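Local coordinates for protein alpha-L-rhamnosidase (Aspergillus terreus, PDB 6GSZ) that probably hydrolyses terminal non-reducing alpha-L-rhamnose residues from alpha-L-rhamnosides, and binds calcium, at residues 29-38 / 836-844; 482-492 / 537-547. All blocks are in the same frame, centred on the assembly; numbering follows the deposited sequence.

Contact 1 of 2, residues 29-38 / 836-844. With CA (calcium ion), chain T.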
loop_
_atom_site.group_PDB
_atom_site.type_symbol
_atom_site.label_atom_id
_atom_site.label_comp_id
_atom_site.label_asym_id
_atom_site.label_seq_id
_atom_site.Cartn_x
_atom_site.Cartn_y
_atom_site.Cartn_z
ATOM N N PHE A 29 17.270 16.421 -0.461
ATOM C CA PHE A 29 18.658 16.759 -0.297
ATOM C C PHE A 29 19.464 15.566 0.202
ATOM O O PHE A 29 18.940 14.673 0.915
ATOM C CB PHE A 29 18.784 17.882 0.728
ATOM C CG PHE A 29 18.103 19.169 0.353
ATOM C CD1 PHE A 29 18.668 20.044 -0.570
ATOM C CD2 PHE A 29 16.873 19.493 0.901
ATOM C CE1 PHE A 29 18.056 21.248 -0.870
ATOM C CE2 PHE A 29 16.236 20.668 0.545
ATOM C CZ PHE A 29 16.839 21.558 -0.313
ATOM N N ASP A 30 20.754 15.587 -0.132
ATOM C CA ASP A 30 21.749 14.652 0.422
ATOM C C ASP A 30 22.931 15.504 0.901
ATOM O O ASP A 30 23.310 16.446 0.274
ATOM C CB ASP A 30 22.133 13.591 -0.615
ATOM C CG ASP A 30 23.015 12.450 -0.149
ATOM O OD1 ASP A 30 23.310 12.320 1.075
ATOM O OD2 ASP A 30 23.394 11.677 -1.028
ATOM N N GLY A 31 23.540 15.122 2.008
ATOM C CA GLY A 31 24.694 15.842 2.481
ATOM C C GLY A 31 24.667 16.006 3.984
ATOM O O GLY A 31 23.665 15.913 4.587
ATOM N N ASN A 32 25.825 16.285 4.563
ATOM C CA ASN A 32 25.983 16.317 6.014
ATOM C C ASN A 32 26.144 17.762 6.523
ATOM O O ASN A 32 26.502 17.968 7.681
ATOM C CB ASN A 32 27.143 15.409 6.465
ATOM C CG ASN A 32 28.485 15.898 5.968
ATOM O OD1 ASN A 32 28.529 16.787 5.126
ATOM N ND2 ASN A 32 29.585 15.323 6.456
ATOM N N VAL A 33 25.809 18.756 5.691
ATOM C CA VAL A 33 25.905 20.160 6.060
ATOM C C VAL A 33 25.137 20.440 7.372
ATOM O O VAL A 33 24.058 19.929 7.609
ATOM C CB VAL A 33 25.407 21.049 4.909
ATOM C CG1 VAL A 33 23.928 20.811 4.570
ATOM C CG2 VAL A 33 25.683 22.507 5.195
ATOM N N SER A 34 25.704 21.341 8.171
ATOM C CA SER A 34 25.218 21.741 9.478
ATOM C C SER A 34 24.307 22.967 9.387
ATOM O O SER A 34 24.659 23.964 8.760
ATOM C CB SER A 34 26.376 22.047 10.413
ATOM O OG SER A 34 27.029 20.859 10.826
ATOM N N ASP A 35 23.168 22.894 10.084
ATOM C CA ASP A 35 22.242 24.022 10.299
ATOM C C ASP A 35 21.870 24.702 8.981
ATOM O O ASP A 35 21.753 25.925 8.896
ATOM C CB ASP A 35 22.857 25.064 11.238
ATOM C CG ASP A 35 22.954 24.595 12.656
ATOM O OD1 ASP A 35 22.095 23.845 13.112
ATOM O OD2 ASP A 35 23.885 25.050 13.310
ATOM N N TRP A 36 21.599 23.895 7.954
ATOM C CA TRP A 36 21.351 24.442 6.639
ATOM C C TRP A 36 19.847 24.601 6.397
ATOM O O TRP A 36 19.073 23.660 6.637
ATOM C CB TRP A 36 21.973 23.527 5.580
ATOM C CG TRP A 36 21.969 24.111 4.201
ATOM C CD1 TRP A 36 22.969 24.822 3.611
ATOM C CD2 TRP A 36 20.914 24.006 3.218
ATOM N NE1 TRP A 36 22.611 25.193 2.348
ATOM C CE2 TRP A 36 21.357 24.705 2.077
ATOM C CE3 TRP A 36 19.637 23.413 3.187
ATOM C CZ2 TRP A 36 20.575 24.828 0.931
ATOM C CZ3 TRP A 36 18.882 23.520 2.040
ATOM C CH2 TRP A 36 19.349 24.196 0.922
ATOM N N GLU A 37 19.475 25.762 5.859
ATOM C CA GLU A 37 18.124 26.043 5.419
ATOM C C GLU A 37 18.194 26.714 4.053
ATOM O O GLU A 37 19.143 27.431 3.742
ATOM C CB GLU A 37 17.388 26.931 6.429
ATOM C CG GLU A 37 17.069 26.196 7.714
ATOM C CD GLU A 37 16.337 26.963 8.801
ATOM O OE1 GLU A 37 16.902 27.961 9.305
ATOM O OE2 GLU A 37 15.211 26.548 9.155
ATOM N N GLN A 38 17.178 26.465 3.229
ATOM C CA GLN A 38 17.112 27.064 1.915
ATOM C C GLN A 38 16.561 28.501 1.992
ATOM O O GLN A 38 15.592 28.754 2.705
ATOM C CB GLN A 38 16.152 26.194 1.077
ATOM C CG GLN A 38 15.967 26.684 -0.362
ATOM C CD GLN A 38 15.004 25.806 -1.100
ATOM O OE1 GLN A 38 15.380 24.711 -1.552
ATOM N NE2 GLN A 38 13.779 26.319 -1.247
ATOM N N VAL A 836 19.867 14.693 10.962
ATOM C CA VAL A 836 18.765 15.626 10.683
ATOM C C VAL A 836 18.999 16.167 9.286
ATOM O O VAL A 836 20.064 16.700 9.002
ATOM C CB VAL A 836 18.690 16.736 11.748
ATOM C CG1 VAL A 836 17.642 17.809 11.450
ATOM C CG2 VAL A 836 18.459 16.112 13.116
ATOM N N PRO A 837 18.042 16.008 8.344
ATOM C CA PRO A 837 18.323 16.400 6.975
ATOM C C PRO A 837 18.328 17.898 6.723
ATOM O O PRO A 837 17.709 18.694 7.469
ATOM C CB PRO A 837 17.221 15.680 6.162
ATOM C CG PRO A 837 16.088 15.494 7.159
ATOM C CD PRO A 837 16.730 15.376 8.522
ATOM N N PRO A 838 19.013 18.304 5.625
ATOM C CA PRO A 838 19.003 19.690 5.192
ATOM C C PRO A 838 17.565 20.220 5.146
ATOM O O PRO A 838 16.646 19.545 4.688
ATOM C CB PRO A 838 19.690 19.656 3.816
ATOM C CG PRO A 838 20.568 18.431 3.880
ATOM C CD PRO A 838 19.785 17.442 4.704
ATOM N N ASN A 839 17.402 21.487 5.514
ATOM C CA ASN A 839 16.148 22.242 5.432
ATOM C C ASN A 839 15.141 21.850 6.519
ATOM O O ASN A 839 13.973 22.277 6.438
ATOM C CB ASN A 839 15.520 22.157 4.033
ATOM C CG ASN A 839 14.870 23.468 3.632
ATOM O OD1 ASN A 839 15.233 24.536 4.173
ATOM N ND2 ASN A 839 13.937 23.442 2.690
ATOM N N THR A 840 15.566 21.035 7.501
ATOM C CA THR A 840 14.701 20.666 8.628
ATOM C C THR A 840 15.373 21.071 9.948
ATOM O O THR A 840 16.578 21.349 9.986
ATOM C CB THR A 840 14.367 19.169 8.628
ATOM O OG1 THR A 840 15.502 18.382 9.035
ATOM C CG2 THR A 840 13.851 18.709 7.278
ATOM N N ARG A 841 14.578 20.962 11.015
ATOM C CA ARG A 841 15.068 21.136 12.377
ATOM C C ARG A 841 14.435 20.051 13.240
ATOM O O ARG A 841 13.384 19.477 12.864
ATOM C CB ARG A 841 14.799 22.517 12.974
ATOM C CG ARG A 841 15.471 23.660 12.230
ATOM C CD ARG A 841 15.374 24.982 12.928
ATOM N NE ARG A 841 15.997 24.990 14.258
ATOM C CZ ARG A 841 17.317 25.110 14.482
ATOM N NH1 ARG A 841 18.175 25.270 13.483
ATOM N NH2 ARG A 841 17.777 25.141 15.722
ATOM N N ALA A 842 15.086 19.718 14.345
ATOM C CA ALA A 842 14.582 18.710 15.236
ATOM C C ALA A 842 14.643 19.196 16.691
ATOM O O ALA A 842 15.417 20.093 17.048
ATOM C CB ALA A 842 15.371 17.437 15.072
ATOM N N THR A 843 13.809 18.577 17.519
ATOM C CA THR A 843 13.904 18.668 18.953
ATOM C C THR A 843 14.351 17.301 19.473
ATOM O O THR A 843 13.642 16.307 19.272
ATOM C CB THR A 843 12.580 19.079 19.610
ATOM O OG1 THR A 843 12.228 20.350 19.086
ATOM C CG2 THR A 843 12.687 19.201 21.116
ATOM N N VAL A 844 15.553 17.265 20.051
ATOM C CA VAL A 844 16.085 16.075 20.635
ATOM C C VAL A 844 15.736 16.097 22.120
ATOM O O VAL A 844 16.097 17.045 22.832
ATOM C CB VAL A 844 17.599 15.973 20.396
ATOM C CG1 VAL A 844 18.181 14.729 21.050
ATOM C CG2 VAL A 844 17.944 16.060 18.916
HETATM CA CA CA T . 23.517 10.910 2.924
HETATM O O HOH W 1 24.182 12.762 4.049
HETATM O O HOH W 2 18.584 22.999 9.304
HETATM O O HOH W 3 13.953 24.337 8.771
HETATM O O HOH W 4 21.570 10.940 2.809
HETATM O O HOH W 5 22.449 9.820 5.013
#
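The backbone O of Trp-36 is gripped twice. Asn-839 N donates to it over 3.0 Å, tilted from the carbonyl plane. Water 2 also donates to it and bridges to Thr-840 O. Two residues further on, Gln-38 N gives a nearly straight bond (173°) to Asn-839 OD1, 2.9 Å long. It reaches that oxygen from above the amide plane, not on a lone pair. Asn-839 ND2 is held by Ser-60 O and Ser-62 OG. Asn-839 sits in a type II beta turn, Pro-837 to Thr-840, which leads to strand 841-845 of the C-terminal beta domain. The turn packs against the N-terminal immunoglobulin-like domain. Pro-837 O takes both the N and the OG1 of Thr-840. Pro-838 is the apolar centre: its CG lies 3.7 Å from Phe-29 CB, and its CB lies 3.8 Å from Trp-36 CE3. The indole swings to the proline with CG anti to the backbone N (chi1 -171°), and its NE1 bonds to His-91 O. Asp-35 OD1 stays 4.2 Å from Arg-841 NH1, too far for a salt bridge; Arg-841 NE pairs with Asp-855. Asp-30 OD1 binds calcium, 2.3 Å away, together with three waters.

Contact 2 of 2, residues 482-492 / 537-547. With CA (calcium ion), chain K.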
loop_
_atom_site.group_PDB
_atom_site.type_symbol
_atom_site.label_atom_id
_atom_site.label_comp_id
_atom_site.label_asym_id
_atom_site.label_seq_id
_atom_site.Cartn_x
_atom_site.Cartn_y
_atom_site.Cartn_z
ATOM N N ASN A 482 3.177 4.456 6.384
ATOM C CA ASN A 482 3.667 5.646 5.780
ATOM C C ASN A 482 5.119 5.978 6.197
ATOM O O ASN A 482 5.759 6.847 5.575
ATOM C CB ASN A 482 2.819 6.859 6.179
ATOM C CG ASN A 482 1.374 6.821 5.752
ATOM O OD1 ASN A 482 0.968 5.910 4.985
ATOM N ND2 ASN A 482 0.596 7.847 6.097
ATOM N N PHE A 483 5.618 5.284 7.219
ATOM C CA PHE A 483 7.010 5.374 7.583
ATOM C C PHE A 483 7.846 4.390 6.751
ATOM O O PHE A 483 8.979 4.691 6.308
ATOM C CB PHE A 483 7.157 5.055 9.074
ATOM C CG PHE A 483 8.542 5.212 9.641
ATOM C CD1 PHE A 483 9.467 4.186 9.584
ATOM C CD2 PHE A 483 8.914 6.382 10.300
ATOM C CE1 PHE A 483 10.734 4.316 10.152
ATOM C CE2 PHE A 483 10.160 6.494 10.917
ATOM C CZ PHE A 483 11.073 5.466 10.829
ATOM N N ILE A 484 7.314 3.178 6.533
ATOM C CA ILE A 484 8.127 2.132 5.873
ATOM C C ILE A 484 8.321 2.417 4.376
ATOM O O ILE A 484 9.416 2.219 3.862
ATOM C CB ILE A 484 7.532 0.739 6.130
ATOM C CG1 ILE A 484 7.426 0.453 7.635
ATOM C CG2 ILE A 484 8.320 -0.337 5.397
ATOM C CD1 ILE A 484 6.820 -0.868 7.949
ATOM N N TYR A 485 7.240 2.878 3.717
ATOM C CA TYR A 485 7.294 3.204 2.298
ATOM C C TYR A 485 6.598 4.541 2.063
ATOM O O TYR A 485 5.746 4.948 2.843
ATOM C CB TYR A 485 6.550 2.156 1.458
ATOM C CG TYR A 485 7.262 0.843 1.184
ATOM C CD1 TYR A 485 8.134 0.723 0.106
ATOM C CD2 TYR A 485 7.090 -0.271 1.992
ATOM C CE1 TYR A 485 8.785 -0.475 -0.167
ATOM C CE2 TYR A 485 7.736 -1.465 1.730
ATOM C CZ TYR A 485 8.600 -1.568 0.652
ATOM O OH TYR A 485 9.256 -2.750 0.373
ATOM N N ASP A 486 6.955 5.201 0.955
ATOM C CA ASP A 486 6.273 6.392 0.490
ATOM C C ASP A 486 4.948 5.970 -0.166
ATOM O O ASP A 486 4.894 5.548 -1.331
ATOM C CB ASP A 486 7.157 7.206 -0.440
ATOM C CG ASP A 486 6.525 8.518 -0.881
ATOM O OD1 ASP A 486 5.275 8.649 -0.828
ATOM O OD2 ASP A 486 7.332 9.458 -1.159
ATOM N N THR A 487 3.892 6.007 0.659
ATOM C CA THR A 487 2.558 5.575 0.279
ATOM C C THR A 487 1.679 6.692 -0.266
ATOM O O THR A 487 0.495 6.449 -0.523
ATOM C CB THR A 487 1.846 5.065 1.526
ATOM O OG1 THR A 487 1.930 6.134 2.459
ATOM C CG2 THR A 487 2.526 3.841 2.117
ATOM N N ALA A 488 2.234 7.907 -0.439
ATOM C CA ALA A 488 1.379 9.058 -0.676
ATOM C C ALA A 488 0.521 8.898 -1.954
ATOM O O ALA A 488 -0.705 9.125 -1.890
ATOM C CB ALA A 488 2.211 10.321 -0.691
ATOM N N GLY A 489 1.169 8.612 -3.082
ATOM C CA GLY A 489 0.400 8.471 -4.334
ATOM C C GLY A 489 -0.558 7.287 -4.347
ATOM O O GLY A 489 -1.717 7.406 -4.819
ATOM N N PHE A 490 -0.098 6.189 -3.770
ATOM C CA PHE A 490 -0.922 4.986 -3.633
ATOM C C PHE A 490 -2.205 5.309 -2.876
ATOM O O PHE A 490 -3.298 4.940 -3.273
ATOM C CB PHE A 490 -0.081 3.920 -2.951
ATOM C CG PHE A 490 -0.742 2.614 -2.641
ATOM C CD1 PHE A 490 -1.575 2.479 -1.558
ATOM C CD2 PHE A 490 -0.558 1.504 -3.453
ATOM C CE1 PHE A 490 -2.160 1.267 -1.219
ATOM C CE2 PHE A 490 -1.124 0.293 -3.094
ATOM C CZ PHE A 490 -1.953 0.169 -2.009
ATOM N N LEU A 491 -2.073 5.971 -1.727
ATOM C CA LEU A 491 -3.252 6.267 -0.896
ATOM C C LEU A 491 -4.048 7.436 -1.463
ATOM O O LEU A 491 -5.269 7.464 -1.281
ATOM C CB LEU A 491 -2.839 6.498 0.552
ATOM C CG LEU A 491 -2.354 5.249 1.279
ATOM C CD1 LEU A 491 -1.780 5.630 2.621
ATOM C CD2 LEU A 491 -3.461 4.199 1.423
ATOM N N ARG A 492 -3.391 8.340 -2.215
ATOM C CA ARG A 492 -4.155 9.376 -2.862
ATOM C C ARG A 492 -5.247 8.772 -3.772
ATOM O O ARG A 492 -6.413 9.221 -3.786
ATOM C CB ARG A 492 -3.255 10.308 -3.669
ATOM C CG ARG A 492 -3.953 11.552 -4.194
ATOM C CD ARG A 492 -3.072 12.443 -5.048
ATOM N NE ARG A 492 -3.721 13.744 -5.198
ATOM C CZ ARG A 492 -3.078 14.827 -5.645
ATOM N NH1 ARG A 492 -1.869 14.687 -6.207
ATOM N NH2 ARG A 492 -3.620 16.045 -5.481
ATOM N N GLN A 537 -3.725 11.102 8.876
ATOM C CA GLN A 537 -2.394 10.506 8.936
ATOM C C GLN A 537 -1.562 10.845 7.686
ATOM O O GLN A 537 -0.314 10.951 7.744
ATOM C CB GLN A 537 -2.428 9.024 9.253
ATOM C CG GLN A 537 -1.056 8.383 9.375
ATOM C CD GLN A 537 -0.239 8.957 10.519
ATOM O OE1 GLN A 537 -0.638 8.831 11.661
ATOM N NE2 GLN A 537 0.931 9.503 10.188
ATOM N N LEU A 538 -2.220 10.837 6.516
ATOM C CA LEU A 538 -1.510 11.118 5.305
ATOM C C LEU A 538 -0.887 12.521 5.388
ATOM O O LEU A 538 0.215 12.736 4.882
ATOM C CB LEU A 538 -2.465 10.950 4.115
ATOM C CG LEU A 538 -1.823 10.692 2.778
ATOM C CD1 LEU A 538 -1.024 9.385 2.763
ATOM C CD2 LEU A 538 -2.905 10.687 1.718
ATOM N N TYR A 539 -1.667 13.474 5.929
ATOM C CA TYR A 539 -1.163 14.840 6.086
ATOM C C TYR A 539 -0.024 14.923 7.140
ATOM O O TYR A 539 1.010 15.527 6.848
ATOM C CB TYR A 539 -2.323 15.755 6.447
ATOM C CG TYR A 539 -1.910 17.194 6.581
ATOM C CD1 TYR A 539 -1.448 17.875 5.477
ATOM C CD2 TYR A 539 -1.953 17.883 7.774
ATOM C CE1 TYR A 539 -1.034 19.198 5.527
ATOM C CE2 TYR A 539 -1.610 19.226 7.839
ATOM C CZ TYR A 539 -1.133 19.890 6.715
ATOM O OH TYR A 539 -0.726 21.192 6.763
ATOM N N GLU A 540 -0.180 14.196 8.248
ATOM C CA GLU A 540 0.886 14.134 9.241
ATOM C C GLU A 540 2.186 13.643 8.582
ATOM O O GLU A 540 3.289 14.174 8.822
ATOM C CB GLU A 540 0.526 13.212 10.385
ATOM C CG GLU A 540 -0.565 13.778 11.281
ATOM C CD GLU A 540 -0.234 15.056 12.017
ATOM O OE1 GLU A 540 0.712 15.013 12.835
ATOM O OE2 GLU A 540 -0.910 16.077 11.715
ATOM N N SER A 541 2.051 12.643 7.698
ATOM C CA SER A 541 3.251 12.004 7.122
ATOM C C SER A 541 3.873 12.839 5.988
ATOM O O SER A 541 5.125 12.912 5.879
ATOM C CB SER A 541 2.855 10.646 6.568
ATOM O OG SER A 541 2.502 9.767 7.615
ATOM N N PHE A 542 3.027 13.423 5.117
ATOM C CA PHE A 542 3.563 14.010 3.847
ATOM C C PHE A 542 3.314 15.519 3.694
ATOM O O PHE A 542 3.894 16.159 2.831
ATOM C CB PHE A 542 3.076 13.218 2.640
ATOM C CG PHE A 542 3.433 11.759 2.692
ATOM C CD1 PHE A 542 4.734 11.322 2.545
ATOM C CD2 PHE A 542 2.454 10.831 2.943
ATOM C CE1 PHE A 542 5.049 9.977 2.633
ATOM C CE2 PHE A 542 2.766 9.476 3.048
ATOM C CZ PHE A 542 4.055 9.047 2.895
ATOM N N GLY A 543 2.463 16.084 4.554
ATOM C CA GLY A 543 2.257 17.517 4.605
ATOM C C GLY A 543 1.593 18.178 3.413
ATOM O O GLY A 543 1.748 19.377 3.183
ATOM N N ASP A 544 0.857 17.407 2.593
ATOM C CA ASP A 544 0.317 17.924 1.361
ATOM C C ASP A 544 -1.050 18.602 1.594
ATOM O O ASP A 544 -2.051 17.899 1.788
ATOM C CB ASP A 544 0.222 16.784 0.355
ATOM C CG ASP A 544 -0.226 17.263 -1.003
ATOM O OD1 ASP A 544 -0.849 18.316 -1.104
ATOM O OD2 ASP A 544 -0.040 16.481 -1.966
ATOM N N LYS A 545 -1.092 19.943 1.583
ATOM C CA LYS A 545 -2.324 20.677 1.869
ATOM C C LYS A 545 -3.366 20.482 0.754
ATOM O O LYS A 545 -4.552 20.569 1.009
ATOM C CB LYS A 545 -2.016 22.166 2.135
ATOM C CG LYS A 545 -1.333 22.408 3.474
ATOM C CD LYS A 545 -1.574 23.769 4.140
ATOM C CE LYS A 545 -0.492 24.045 5.159
ATOM N NZ LYS A 545 0.842 24.100 4.519
ATOM N N VAL A 546 -2.911 20.318 -0.495
ATOM C CA VAL A 546 -3.826 20.113 -1.627
ATOM C C VAL A 546 -4.581 18.786 -1.470
ATOM O O VAL A 546 -5.805 18.732 -1.651
ATOM C CB VAL A 546 -3.100 20.222 -2.981
ATOM C CG1 VAL A 546 -4.019 19.826 -4.141
ATOM C CG2 VAL A 546 -2.559 21.621 -3.160
ATOM N N MET A 547 -3.834 17.736 -1.133
ATOM C CA MET A 547 -4.445 16.461 -0.932
ATOM C C MET A 547 -5.378 16.473 0.300
ATOM O O MET A 547 -6.453 15.865 0.302
ATOM C CB MET A 547 -3.356 15.393 -0.866
ATOM C CG MET A 547 -3.880 14.032 -0.742
ATOM S SD MET A 547 -2.659 12.763 -1.197
ATOM C CE MET A 547 -1.341 13.089 -0.033
HETATM CA CA CA K . 7.724 11.643 -1.629
HETATM O O HOH W 6 5.430 9.154 7.994
HETATM O O HOH W 7 5.483 11.445 -1.710
HETATM O O HOH W 8 8.570 11.447 0.692
HETATM O O HOH W 9 9.983 12.492 -1.728
#
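This is a buried helix-to-helix contact in the six-hairpin glycosidase domain, between the bends that join two successive pairs of helices. Segments 488-492 and 537-542 run nearly antiparallel, at 159°, with their axes 11.3 Å apart. Asn-482 is a knob in a hole formed by Gln-537, Leu-538, Ser-541 and Phe-542. Its ND2 donates to Ser-541 OG over 3.1 Å, with the oxygen in the amide plane. Gln-537 NE2 donates to the same hydroxyl oxygen, also in its own amide plane. Thr-487 OG1 donates to Asn-482 OD1 over 2.7 Å, from above the amide plane, so both ends of this buried amide are held. The Phe-542 ring lies between Ala-488 CB on one face and Ser-541 CB on the other. The Ala-488 methyl makes a CH-pi contact, 3.8 Å from the centroid of the Phe-542 ring. Thr-487 OG1 meets the ring edge, 3.5 Å from Phe-542 CE2. Asp-486 turns its carboxylate nearly parallel to the ring (13°). Its OD1 caps Ala-488 N, and its OD2 binds calcium at 2.3 Å. Further along, Leu-491 CD1 touches Leu-538 CD1 at 3.8 Å. Arg-492 is extended, with CG anti to the backbone N (chi1 -171°). In one of the two conformers of Met-547, SD lies beside its aliphatic part. The guanidinium pairs with Glu-10 and Glu-550. Asp-544 caps Met-547 N, at the start of helix 545-562, and also pairs with Arg-24. Helix 437-453 packs on Tyr-485 and Thr-487, while Tyr-485 and Phe-490 reach strand 417-424.

Both contacts are largely buried, but they hold different elements. The centre of contact 1 lies about 29 Å from the centre of the chain. The centre of contact 2 lies about 11 Å from the centre of the chain. Contact 1 joins two beta domains from opposite ends of the sequence. Contact 2 joins helices within one domain and is nested inside the loop that contact 1 closes. Loops meet in contact 1, so backbone groups take part in both of its direct hydrogen bonds. In contact 2 the helix backbones bond within themselves, and side chains do the joining. Each has an aspartate bound to its own calcium ion. The centres are about 21 Å apart, and the nearest atoms about 11 Å apart.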